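Local coordinates for protein acetolactate synthase isozyme 1 large subunit (Escherichia coli, PDB 6LPI) that is the large subunit of an acetohydroxy-acid synthase, a thiamine diphosphate-dependent enzyme that also carries FAD and a magnesium ion, at residues Phe18-Gly27 and Gln184-Ala192; Ser131-Val141 and Ser160-Pro171. All blocks are in the same frame, centred on the assembly; numbering follows the deposited sequence.

Both contacts belong to the N-terminal part of the chain, which has a six-stranded parallel sheet with helices packed on it, and their centres lie about 16 Å apart. In chain order the segments run 18-27, 131-141, 160-171, 184-192, so contact 2 falls wholly within the span that contact 1 brings together. Contact 2 pairs the edge strand 137-140, one of two in this sheet within the chain, with strand 166-171; contact 1 lays the linker that follows strand 178-180 over helix 15-25. They meet directly: Ala-191 N lies 2.9 Å from Ser-160 OG, probably a hydrogen bond, and Ile-19 packs on Ile-170. The linker thus follows the surface of the N-terminal sheet-and-helix layer on its way to helix 198-210.

Contact 1 (Phe18-Gly27 and Gln184-Ala192); sequences FIVHFLEQQG and QPAMAEKAA
Pro-185 sets its ring against three aromatic side chains of helix 15-25, spaced along one flank of it. Its CG is 3.6 Å from His-21 ND1, with the two side chains crossing at about a right angle, while CB lies 3.8 Å from Phe-22 CD2 and CG 4.2 Å from Phe-18 CE1. All three aromatic residues carry CG anti to the backbone N (chi1 of Phe-22 179°), which turns their rings to this common flank. Gln-25 lays its CB against the Pro-185 carbonyl, 3.6 Å from the O. Farther along, the side chain of Gln-26, bent at chi2, lies beside the linker backbone from Ala-186 to Ala-188. Met-187 folds its methyl end over the helix end, CE 3.5 Å from Gln-25 O and 3.7 Å from Gly-27 N.

Behind this first shell, Phe-18 and Phe-22 also rest on Met-151 of helix 147-159, and the His-21 ring stacks with Phe-13. The Ala-188 carbonyl is held by Gln-159. Gly-27, at positive phi (80°), is the C-prime residue of a Schellman motif, with Gly-27 N bonded to Glu-24 O at 2.7 Å; an irregular linker is thereby packed across a helix and its Schellman-type C-terminal end.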
loop_
_atom_site.group_PDB
_atom_site.type_symbol
_atom_site.label_atom_id
_atom_site.label_comp_id
_atom_site.label_asym_id
_atom_site.label_seq_id
_atom_site.Cartn_x
_atom_site.Cartn_y
_atom_site.Cartn_z
ATOM N N PHE B 18 7.626 3.918 29.130
ATOM C CA PHE B 18 6.229 3.644 28.814
ATOM C C PHE B 18 6.058 3.262 27.358
ATOM O O PHE B 18 5.226 2.409 27.032
ATOM C CB PHE B 18 5.324 4.825 29.113
ATOM C CG PHE B 18 3.914 4.584 28.679
ATOM C CD1 PHE B 18 3.034 3.907 29.496
ATOM C CD2 PHE B 18 3.487 4.981 27.425
ATOM C CE1 PHE B 18 1.746 3.659 29.085
ATOM C CE2 PHE B 18 2.214 4.730 27.013
ATOM C CZ PHE B 18 1.340 4.065 27.842
ATOM N N ILE B 19 6.784 3.923 26.460
ATOM C CA ILE B 19 6.670 3.574 25.050
ATOM C C ILE B 19 7.026 2.111 24.854
ATOM O O ILE B 19 6.285 1.348 24.221
ATOM C CB ILE B 19 7.564 4.488 24.198
ATOM C CG1 ILE B 19 6.972 5.889 24.113
ATOM C CG2 ILE B 19 7.690 3.919 22.811
ATOM C CD1 ILE B 19 8.023 6.939 23.902
ATOM N N VAL B 20 8.156 1.693 25.428
ATOM C CA VAL B 20 8.583 0.303 25.288
ATOM C C VAL B 20 7.568 -0.646 25.906
ATOM O O VAL B 20 7.234 -1.683 25.321
ATOM C CB VAL B 20 9.977 0.112 25.914
ATOM C CG1 VAL B 20 10.384 -1.361 25.844
ATOM C CG2 VAL B 20 10.981 0.978 25.176
ATOM N N HIS B 21 7.049 -0.301 27.085
ATOM C CA HIS B 21 6.094 -1.175 27.753
ATOM C C HIS B 21 4.831 -1.343 26.923
ATOM O O HIS B 21 4.331 -2.463 26.742
ATOM C CB HIS B 21 5.769 -0.597 29.122
ATOM C CG HIS B 21 4.791 -1.408 29.903
ATOM N ND1 HIS B 21 3.686 -0.858 30.517
ATOM C CD2 HIS B 21 4.761 -2.732 30.189
ATOM C CE1 HIS B 21 3.018 -1.806 31.148
ATOM N NE2 HIS B 21 3.648 -2.952 30.961
ATOM N N PHE B 22 4.332 -0.238 26.372
ATOM C CA PHE B 22 3.156 -0.275 25.516
ATOM C C PHE B 22 3.414 -1.147 24.297
ATOM O O PHE B 22 2.578 -1.987 23.928
ATOM C CB PHE B 22 2.787 1.159 25.123
ATOM C CG PHE B 22 1.583 1.276 24.208
ATOM C CD1 PHE B 22 1.719 1.171 22.821
ATOM C CD2 PHE B 22 0.318 1.527 24.734
ATOM C CE1 PHE B 22 0.609 1.275 21.985
ATOM C CE2 PHE B 22 -0.799 1.637 23.893
ATOM C CZ PHE B 22 -0.653 1.510 22.529
ATOM N N LEU B 23 4.582 -0.973 23.665
ATOM C CA LEU B 23 4.919 -1.797 22.505
ATOM C C LEU B 23 4.947 -3.273 22.881
ATOM O O LEU B 23 4.486 -4.125 22.111
ATOM C CB LEU B 23 6.251 -1.358 21.903
ATOM C CG LEU B 23 6.213 0.024 21.250
ATOM C CD1 LEU B 23 7.524 0.319 20.534
ATOM C CD2 LEU B 23 5.028 0.152 20.298
ATOM N N GLU B 24 5.490 -3.600 24.060
ATOM C CA GLU B 24 5.445 -4.988 24.504
ATOM C C GLU B 24 4.010 -5.469 24.596
ATOM O O GLU B 24 3.648 -6.496 24.006
ATOM C CB GLU B 24 6.107 -5.163 25.879
ATOM C CG GLU B 24 7.621 -5.035 25.933
ATOM C CD GLU B 24 8.143 -5.065 27.347
ATOM O OE1 GLU B 24 9.374 -5.223 27.526
ATOM O OE2 GLU B 24 7.316 -4.932 28.276
ATOM N N GLN B 25 3.149 -4.672 25.233
ATOM C CA GLN B 25 1.773 -5.103 25.424
ATOM C C GLN B 25 0.969 -5.145 24.129
ATOM O O GLN B 25 -0.116 -5.732 24.119
ATOM C CB GLN B 25 1.099 -4.219 26.472
ATOM C CG GLN B 25 1.694 -4.389 27.870
ATOM C CD GLN B 25 1.850 -5.858 28.257
ATOM O OE1 GLN B 25 0.870 -6.604 28.308
ATOM N NE2 GLN B 25 3.084 -6.270 28.569
ATOM N N GLN B 26 1.471 -4.584 23.034
ATOM C CA GLN B 26 0.837 -4.829 21.746
ATOM C C GLN B 26 1.418 -6.049 21.042
ATOM O O GLN B 26 1.076 -6.302 19.883
ATOM C CB GLN B 26 0.974 -3.619 20.823
ATOM C CG GLN B 26 0.388 -2.333 21.338
ATOM C CD GLN B 26 -1.073 -2.455 21.673
ATOM O OE1 GLN B 26 -1.898 -2.809 20.819
ATOM N NE2 GLN B 26 -1.418 -2.121 22.914
ATOM N N GLY B 27 2.270 -6.824 21.717
ATOM C CA GLY B 27 2.814 -8.029 21.126
ATOM C C GLY B 27 3.973 -7.833 20.170
ATOM O O GLY B 27 4.393 -8.803 19.539
ATOM N N GLN B 184 -2.751 0.691 33.262
ATOM C CA GLN B 184 -2.284 -0.540 32.620
ATOM C C GLN B 184 -2.675 -0.608 31.124
ATOM O O GLN B 184 -3.849 -0.823 30.797
ATOM C CB GLN B 184 -2.833 -1.759 33.367
ATOM N N PRO B 185 -1.693 -0.440 30.229
ATOM C CA PRO B 185 -1.994 -0.405 28.785
ATOM C C PRO B 185 -2.357 -1.776 28.226
ATOM O O PRO B 185 -1.608 -2.746 28.371
ATOM C CB PRO B 185 -0.694 0.122 28.165
ATOM C CG PRO B 185 0.369 -0.300 29.117
ATOM C CD PRO B 185 -0.258 -0.228 30.496
ATOM N N ALA B 186 -3.512 -1.842 27.563
ATOM C CA ALA B 186 -4.005 -3.053 26.925
ATOM C C ALA B 186 -3.527 -3.127 25.480
ATOM O O ALA B 186 -2.757 -2.293 25.006
ATOM C CB ALA B 186 -5.532 -3.113 26.981
ATOM N N MET B 187 -3.990 -4.146 24.766
ATOM C CA MET B 187 -3.722 -4.281 23.340
ATOM C C MET B 187 -4.809 -3.514 22.607
ATOM O O MET B 187 -5.969 -3.935 22.603
ATOM C CB MET B 187 -3.708 -5.735 22.869
ATOM C CG MET B 187 -3.384 -5.838 21.367
ATOM S SD MET B 187 -2.835 -7.426 20.685
ATOM C CE MET B 187 -1.293 -7.754 21.514
ATOM N N ALA B 188 -4.449 -2.372 22.024
ATOM C CA ALA B 188 -5.383 -1.684 21.149
ATOM C C ALA B 188 -5.764 -2.607 20.005
ATOM O O ALA B 188 -4.900 -3.244 19.395
ATOM C CB ALA B 188 -4.767 -0.400 20.607
ATOM N N GLU B 189 -7.061 -2.702 19.730
ATOM C CA GLU B 189 -7.535 -3.490 18.606
ATOM C C GLU B 189 -8.366 -2.624 17.660
ATOM O O GLU B 189 -8.670 -1.463 17.940
ATOM C CB GLU B 189 -8.355 -4.692 19.096
ATOM N N LYS B 190 -8.726 -3.227 16.527
ATOM C CA LYS B 190 -9.310 -2.517 15.389
ATOM C C LYS B 190 -10.691 -1.965 15.714
ATOM O O LYS B 190 -11.479 -2.584 16.432
ATOM C CB LYS B 190 -9.413 -3.439 14.168
ATOM C CG LYS B 190 -8.224 -4.362 13.952
ATOM C CD LYS B 190 -8.300 -5.017 12.589
ATOM C CE LYS B 190 -7.069 -5.866 12.320
ATOM N NZ LYS B 190 -6.980 -6.267 10.881
ATOM N N ALA B 191 -11.004 -0.809 15.140
ATOM C CA ALA B 191 -12.362 -0.310 15.273
ATOM C C ALA B 191 -13.327 -1.219 14.514
ATOM O O ALA B 191 -12.950 -1.916 13.565
ATOM C CB ALA B 191 -12.466 1.125 14.750
ATOM N N ALA B 192 -14.588 -1.204 14.952
ATOM C CA ALA B 192 -15.612 -2.038 14.339
ATOM C C ALA B 192 -15.878 -1.581 12.915
ATOM O O ALA B 192 -15.854 -0.386 12.614
ATOM C CB ALA B 192 -16.905 -1.988 15.147
#

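Contact 2 (Ser131-Val141 and Ser160-Pro171); sequences SIPITKHNYLV and SGRPGPVWIDIP. With FAD (flavin-adenine dinucleotide), chain I.
Strands 137-140 and 166-171 run parallel, their axes 4° apart and 4.6 Å at closest approach, with His-137 paired to Val-166 and Leu-140 to Asp-169. Alternating bonds join them: Trp-167 N gives to His-137 O, and Trp-167 O accepts from Tyr-139 N at 2.8 Å. The pattern repeats with Asp-169, whose O receives Val-141 N in a nearly straight bond (169° at the hydrogen). On one face the Tyr-139 ring meets Val-166, CE1 to CG1 3.7 Å, and Val-141 CG2 reaches Ile-168 CG2. The Trp-167 indole lies on the other face, with Ile-134 CD1 and Thr-135 CG2 at its edge and Ser-131 CB 3.5 Å from CE3. Asn-138 ND2 bonds Ser-131 OG at 2.8 Å, the oxygen lying in the amide plane; chi1 of 68° swings this amide away from the partner strand.

Before the strands, Lys-136 bends at chi3 and brings NZ to 2.9 Å from Ser-160 O, a weak bond matched by another to Arg-162 O; its stronger partner is Ile-157 O. The Arg-162 guanidinium lays one face over FAD C3B, 3.5 Å above the plane, while Ser-102 holds NE and Asp-309 and Glu-312 form salt bridges with NH1.

The two strands and helix 147-159 between them form a beta-alpha-beta unit: the helix packs on Tyr-139 and Ile-168, helix 127-131 lies against Trp-167 and Leu-140, and strand 105-111 bonds the far edge of strand 166-171, leaving 137-140 at an edge of the chain's sheet.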
loop_
_atom_site.group_PDB
_atom_site.type_symbol
_atom_site.label_atom_id
_atom_site.label_comp_id
_atom_site.label_asym_id
_atom_site.label_seq_id
_atom_site.Cartn_x
_atom_site.Cartn_y
_atom_site.Cartn_z
ATOM N N SER B 131 4.840 15.312 7.680
ATOM C CA SER B 131 4.055 14.081 7.684
ATOM C C SER B 131 2.571 14.314 7.396
ATOM O O SER B 131 1.896 13.365 6.982
ATOM C CB SER B 131 4.223 13.324 9.008
ATOM O OG SER B 131 4.225 14.219 10.110
ATOM N N ILE B 132 2.050 15.528 7.613
ATOM C CA ILE B 132 0.634 15.819 7.332
ATOM C C ILE B 132 0.152 15.147 6.039
ATOM O O ILE B 132 -0.805 14.363 6.088
ATOM C CB ILE B 132 0.342 17.333 7.223
ATOM C CG1 ILE B 132 0.597 18.124 8.505
ATOM C CG2 ILE B 132 -1.110 17.518 6.884
ATOM C CD1 ILE B 132 -0.533 18.122 9.485
ATOM N N PRO B 133 0.753 15.382 4.869
ATOM C CA PRO B 133 0.171 14.841 3.633
ATOM C C PRO B 133 0.525 13.399 3.298
ATOM O O PRO B 133 0.050 12.904 2.271
ATOM C CB PRO B 133 0.733 15.784 2.559
ATOM C CG PRO B 133 2.015 16.224 3.076
ATOM C CD PRO B 133 1.949 16.203 4.580
ATOM N N ILE B 134 1.266 12.668 4.129
ATOM C CA ILE B 134 1.673 11.309 3.760
ATOM C C ILE B 134 1.308 10.305 4.840
ATOM O O ILE B 134 1.834 9.186 4.860
ATOM C CB ILE B 134 3.190 11.212 3.483
ATOM C CG1 ILE B 134 3.974 11.656 4.733
ATOM C CG2 ILE B 134 3.568 11.942 2.218
ATOM C CD1 ILE B 134 5.472 11.561 4.641
ATOM N N THR B 135 0.452 10.687 5.772
ATOM C CA THR B 135 0.114 9.769 6.842
ATOM C C THR B 135 -1.393 9.598 6.907
ATOM O O THR B 135 -2.141 10.467 6.480
ATOM C CB THR B 135 0.629 10.274 8.162
ATOM O OG1 THR B 135 0.330 11.673 8.249
ATOM C CG2 THR B 135 2.123 10.106 8.169
ATOM N N LYS B 136 -1.844 8.464 7.442
ATOM C CA LYS B 136 -3.252 8.372 7.805
ATOM C C LYS B 136 -3.573 9.246 9.016
ATOM O O LYS B 136 -4.703 9.726 9.143
ATOM C CB LYS B 136 -3.653 6.913 8.075
ATOM C CG LYS B 136 -5.129 6.788 8.369
ATOM C CD LYS B 136 -5.493 5.510 9.049
ATOM C CE LYS B 136 -6.817 5.024 8.570
ATOM N NZ LYS B 136 -7.337 3.866 9.313
ATOM N N HIS B 137 -2.618 9.439 9.923
ATOM C CA HIS B 137 -2.700 10.488 10.942
ATOM C C HIS B 137 -1.319 10.638 11.584
ATOM O O HIS B 137 -0.462 9.765 11.429
ATOM C CB HIS B 137 -3.759 10.161 12.000
ATOM C CG HIS B 137 -4.078 11.302 12.903
ATOM N ND1 HIS B 137 -4.115 12.611 12.467
ATOM C CD2 HIS B 137 -4.382 11.333 14.221
ATOM C CE1 HIS B 137 -4.444 13.400 13.478
ATOM N NE2 HIS B 137 -4.614 12.649 14.554
ATOM N N ASN B 138 -1.097 11.740 12.302
ATOM C CA ASN B 138 0.224 11.945 12.888
ATOM C C ASN B 138 0.096 12.706 14.200
ATOM O O ASN B 138 -0.968 13.230 14.526
ATOM C CB ASN B 138 1.162 12.666 11.919
ATOM C CG ASN B 138 0.750 14.098 11.673
ATOM O OD1 ASN B 138 -0.387 14.479 11.941
ATOM N ND2 ASN B 138 1.677 14.909 11.176
ATOM N N TYR B 139 1.182 12.737 14.981
ATOM C CA TYR B 139 1.123 13.354 16.307
ATOM C C TYR B 139 2.418 14.079 16.632
ATOM O O TYR B 139 3.506 13.649 16.238
ATOM C CB TYR B 139 0.883 12.353 17.431
ATOM C CG TYR B 139 -0.423 11.623 17.361
ATOM C CD1 TYR B 139 -0.481 10.347 16.777
ATOM C CD2 TYR B 139 -1.588 12.173 17.877
ATOM C CE1 TYR B 139 -1.669 9.642 16.697
ATOM C CE2 TYR B 139 -2.792 11.468 17.810
ATOM C CZ TYR B 139 -2.825 10.205 17.213
ATOM O OH TYR B 139 -3.998 9.487 17.124
ATOM N N LEU B 140 2.287 15.172 17.391
ATOM C CA LEU B 140 3.405 15.775 18.102
ATOM C C LEU B 140 3.040 15.800 19.580
ATOM O O LEU B 140 2.251 16.651 20.010
ATOM C CB LEU B 140 3.714 17.184 17.609
ATOM C CG LEU B 140 4.766 17.893 18.491
ATOM C CD1 LEU B 140 6.173 17.345 18.248
ATOM C CD2 LEU B 140 4.763 19.382 18.324
ATOM N N VAL B 141 3.671 14.916 20.358
ATOM C CA VAL B 141 3.388 14.762 21.784
ATOM C C VAL B 141 4.036 15.931 22.510
ATOM O O VAL B 141 5.262 16.001 22.618
ATOM C CB VAL B 141 3.927 13.437 22.322
ATOM C CG1 VAL B 141 3.487 13.245 23.775
ATOM C CG2 VAL B 141 3.456 12.310 21.458
ATOM N N SER B 160 -7.311 0.179 11.661
ATOM C CA SER B 160 -8.751 0.100 11.463
ATOM C C SER B 160 -9.095 0.553 10.060
ATOM O O SER B 160 -8.279 1.145 9.358
ATOM C CB SER B 160 -9.507 0.956 12.479
ATOM O OG SER B 160 -9.009 0.755 13.781
ATOM N N GLY B 161 -10.325 0.256 9.662
ATOM C CA GLY B 161 -10.872 0.647 8.383
ATOM C C GLY B 161 -9.916 0.365 7.260
ATOM O O GLY B 161 -9.479 -0.771 7.083
ATOM N N ARG B 162 -9.568 1.397 6.501
ATOM C CA ARG B 162 -8.503 1.268 5.529
ATOM C C ARG B 162 -7.200 1.576 6.249
ATOM O O ARG B 162 -6.997 2.721 6.666
ATOM C CB ARG B 162 -8.731 2.210 4.365
ATOM C CG ARG B 162 -7.640 2.246 3.347
ATOM C CD ARG B 162 -7.981 3.304 2.332
ATOM N NE ARG B 162 -7.103 3.300 1.166
ATOM C CZ ARG B 162 -7.441 3.849 0.008
ATOM N NH1 ARG B 162 -8.627 4.423 -0.121
ATOM N NH2 ARG B 162 -6.604 3.835 -1.012
ATOM N N PRO B 163 -6.314 0.605 6.438
ATOM C CA PRO B 163 -5.119 0.822 7.268
ATOM C C PRO B 163 -4.142 1.814 6.639
ATOM O O PRO B 163 -4.212 2.155 5.456
ATOM C CB PRO B 163 -4.492 -0.576 7.378
ATOM C CG PRO B 163 -5.508 -1.521 6.827
ATOM C CD PRO B 163 -6.358 -0.746 5.870
ATOM N N GLY B 164 -3.210 2.284 7.463
ATOM C CA GLY B 164 -2.193 3.184 6.989
ATOM C C GLY B 164 -1.165 3.541 8.044
ATOM O O GLY B 164 -1.259 3.140 9.213
ATOM N N PRO B 165 -0.161 4.317 7.649
ATOM C CA PRO B 165 0.881 4.710 8.598
ATOM C C PRO B 165 0.438 5.855 9.488
ATOM O O PRO B 165 -0.266 6.774 9.065
ATOM C CB PRO B 165 2.029 5.160 7.691
ATOM C CG PRO B 165 1.338 5.676 6.463
ATOM C CD PRO B 165 0.128 4.784 6.284
ATOM N N VAL B 166 0.849 5.777 10.742
ATOM C CA VAL B 166 0.703 6.867 11.684
ATOM C C VAL B 166 2.091 7.218 12.187
ATOM O O VAL B 166 2.897 6.334 12.515
ATOM C CB VAL B 166 -0.229 6.520 12.857
ATOM C CG1 VAL B 166 -0.480 7.765 13.695
ATOM C CG2 VAL B 166 -1.526 5.955 12.344
ATOM N N TRP B 167 2.356 8.513 12.262
ATOM C CA TRP B 167 3.660 9.028 12.628
ATOM C C TRP B 167 3.531 9.679 13.998
ATOM O O TRP B 167 2.700 10.579 14.188
ATOM C CB TRP B 167 4.140 10.022 11.573
ATOM C CG TRP B 167 5.571 10.385 11.693
ATOM C CD1 TRP B 167 6.271 10.593 12.845
ATOM C CD2 TRP B 167 6.486 10.602 10.619
ATOM N NE1 TRP B 167 7.570 10.919 12.552
ATOM C CE2 TRP B 167 7.729 10.928 11.193
ATOM C CE3 TRP B 167 6.375 10.558 9.222
ATOM C CZ2 TRP B 167 8.854 11.197 10.428
ATOM C CZ3 TRP B 167 7.503 10.827 8.458
ATOM C CH2 TRP B 167 8.726 11.144 9.069
ATOM N N ILE B 168 4.335 9.223 14.953
ATOM C CA ILE B 168 4.337 9.789 16.290
ATOM C C ILE B 168 5.705 10.423 16.507
ATOM O O ILE B 168 6.724 9.717 16.577
ATOM C CB ILE B 168 4.016 8.735 17.365
ATOM C CG1 ILE B 168 2.811 7.884 16.934
ATOM C CG2 ILE B 168 3.718 9.397 18.715
ATOM C CD1 ILE B 168 2.706 6.559 17.632
ATOM N N ASP B 169 5.718 11.754 16.658
ATOM C CA ASP B 169 6.917 12.525 16.964
ATOM C C ASP B 169 6.938 12.837 18.467
ATOM O O ASP B 169 6.015 13.466 18.992
ATOM C CB ASP B 169 6.931 13.799 16.127
ATOM C CG ASP B 169 8.320 14.345 15.905
ATOM O OD1 ASP B 169 8.436 15.565 15.690
ATOM O OD2 ASP B 169 9.287 13.567 15.905
ATOM N N ILE B 170 7.993 12.415 19.159
ATOM C CA ILE B 170 8.019 12.518 20.617
ATOM C C ILE B 170 9.248 13.303 21.061
ATOM O O ILE B 170 10.392 12.834 20.899
ATOM C CB ILE B 170 7.999 11.135 21.289
ATOM C CG1 ILE B 170 6.930 10.242 20.678
ATOM C CG2 ILE B 170 7.693 11.265 22.768
ATOM C CD1 ILE B 170 7.107 8.774 21.040
ATOM N N PRO B 171 9.057 14.510 21.591
ATOM C CA PRO B 171 10.193 15.295 22.066
ATOM C C PRO B 171 10.973 14.572 23.154
ATOM O O PRO B 171 10.413 13.891 24.019
ATOM C CB PRO B 171 9.541 16.571 22.597
ATOM C CG PRO B 171 8.316 16.708 21.793
ATOM C CD PRO B 171 7.833 15.316 21.527
HETATM P PA FAD I . -5.127 -0.841 -3.327
HETATM O O1A FAD I . -4.262 -2.023 -3.123
HETATM O O2A FAD I . -4.596 0.489 -2.860
HETATM O O5B FAD I . -6.443 -1.287 -2.574
HETATM C C5B FAD I . -6.928 -0.579 -1.416
HETATM C C4B FAD I . -8.421 -0.461 -1.556
HETATM O O4B FAD I . -9.083 -1.537 -0.839
HETATM C C3B FAD I . -9.011 0.830 -0.995
HETATM O O3B FAD I . -10.087 1.241 -1.839
HETATM C C2B FAD I . -9.424 0.396 0.416
HETATM O O2B FAD I . -10.407 1.220 1.024
HETATM C C1B FAD I . -9.990 -0.979 0.092
HETATM N N9A FAD I . -10.116 -1.883 1.223
HETATM C C8A FAD I . -9.145 -2.250 2.117
HETATM N N7A FAD I . -9.552 -3.107 3.026
HETATM C C5A FAD I . -10.884 -3.318 2.706
HETATM C C6A FAD I . -11.890 -4.114 3.291
HETATM N N6A FAD I . -11.700 -4.883 4.366
HETATM N N1A FAD I . -13.120 -4.084 2.731
HETATM C C2A FAD I . -13.321 -3.312 1.659
HETATM N N3A FAD I . -12.453 -2.528 1.019
HETATM C C4A FAD I . -11.246 -2.569 1.598
HETATM N N1 FAD I . -1.979 -2.247 -11.308
HETATM C C2 FAD I . -2.853 -2.932 -12.097
HETATM O O2 FAD I . -3.956 -3.263 -11.679
HETATM N N3 FAD I . -2.498 -3.279 -13.388
HETATM C C4 FAD I . -1.296 -2.994 -14.001
HETATM O O4 FAD I . -1.092 -3.359 -15.156
HETATM C C4X FAD I . -0.372 -2.252 -13.156
HETATM N N5 FAD I . 0.806 -1.933 -13.650
HETATM C C5X FAD I . 1.689 -1.242 -12.828
HETATM C C6 FAD I . 2.948 -0.900 -13.325
HETATM C C7 FAD I . 3.869 -0.219 -12.530
HETATM C C7M FAD I . 5.213 0.151 -13.098
HETATM C C8 FAD I . 3.525 0.137 -11.216
HETATM C C8M FAD I . 4.495 0.891 -10.338
HETATM C C9 FAD I . 2.268 -0.202 -10.719
HETATM C C9A FAD I . 1.349 -0.876 -11.514
HETATM N N10 FAD I . 0.071 -1.233 -11.034
HETATM C C10 FAD I . -0.811 -1.923 -11.823
HETATM C "C1'" FAD I . -0.343 -0.893 -9.673
HETATM C "C2'" FAD I . -1.201 0.361 -9.617
HETATM O "O2'" FAD I . -0.373 1.524 -9.603
HETATM C "C3'" FAD I . -2.037 0.345 -8.337
HETATM O "O3'" FAD I . -1.178 0.225 -7.208
HETATM C "C4'" FAD I . -3.072 -0.772 -8.275
HETATM O "O4'" FAD I . -3.616 -0.965 -9.575
HETATM C "C5'" FAD I . -4.184 -0.468 -7.300
HETATM O "O5'" FAD I . -4.852 -1.693 -6.951
HETATM P P FAD I . -6.002 -1.697 -5.904
HETATM O O1P FAD I . -7.260 -1.121 -6.556
HETATM O O2P FAD I . -6.077 -2.928 -5.342
HETATM O O3P FAD I . -5.477 -0.669 -4.864
#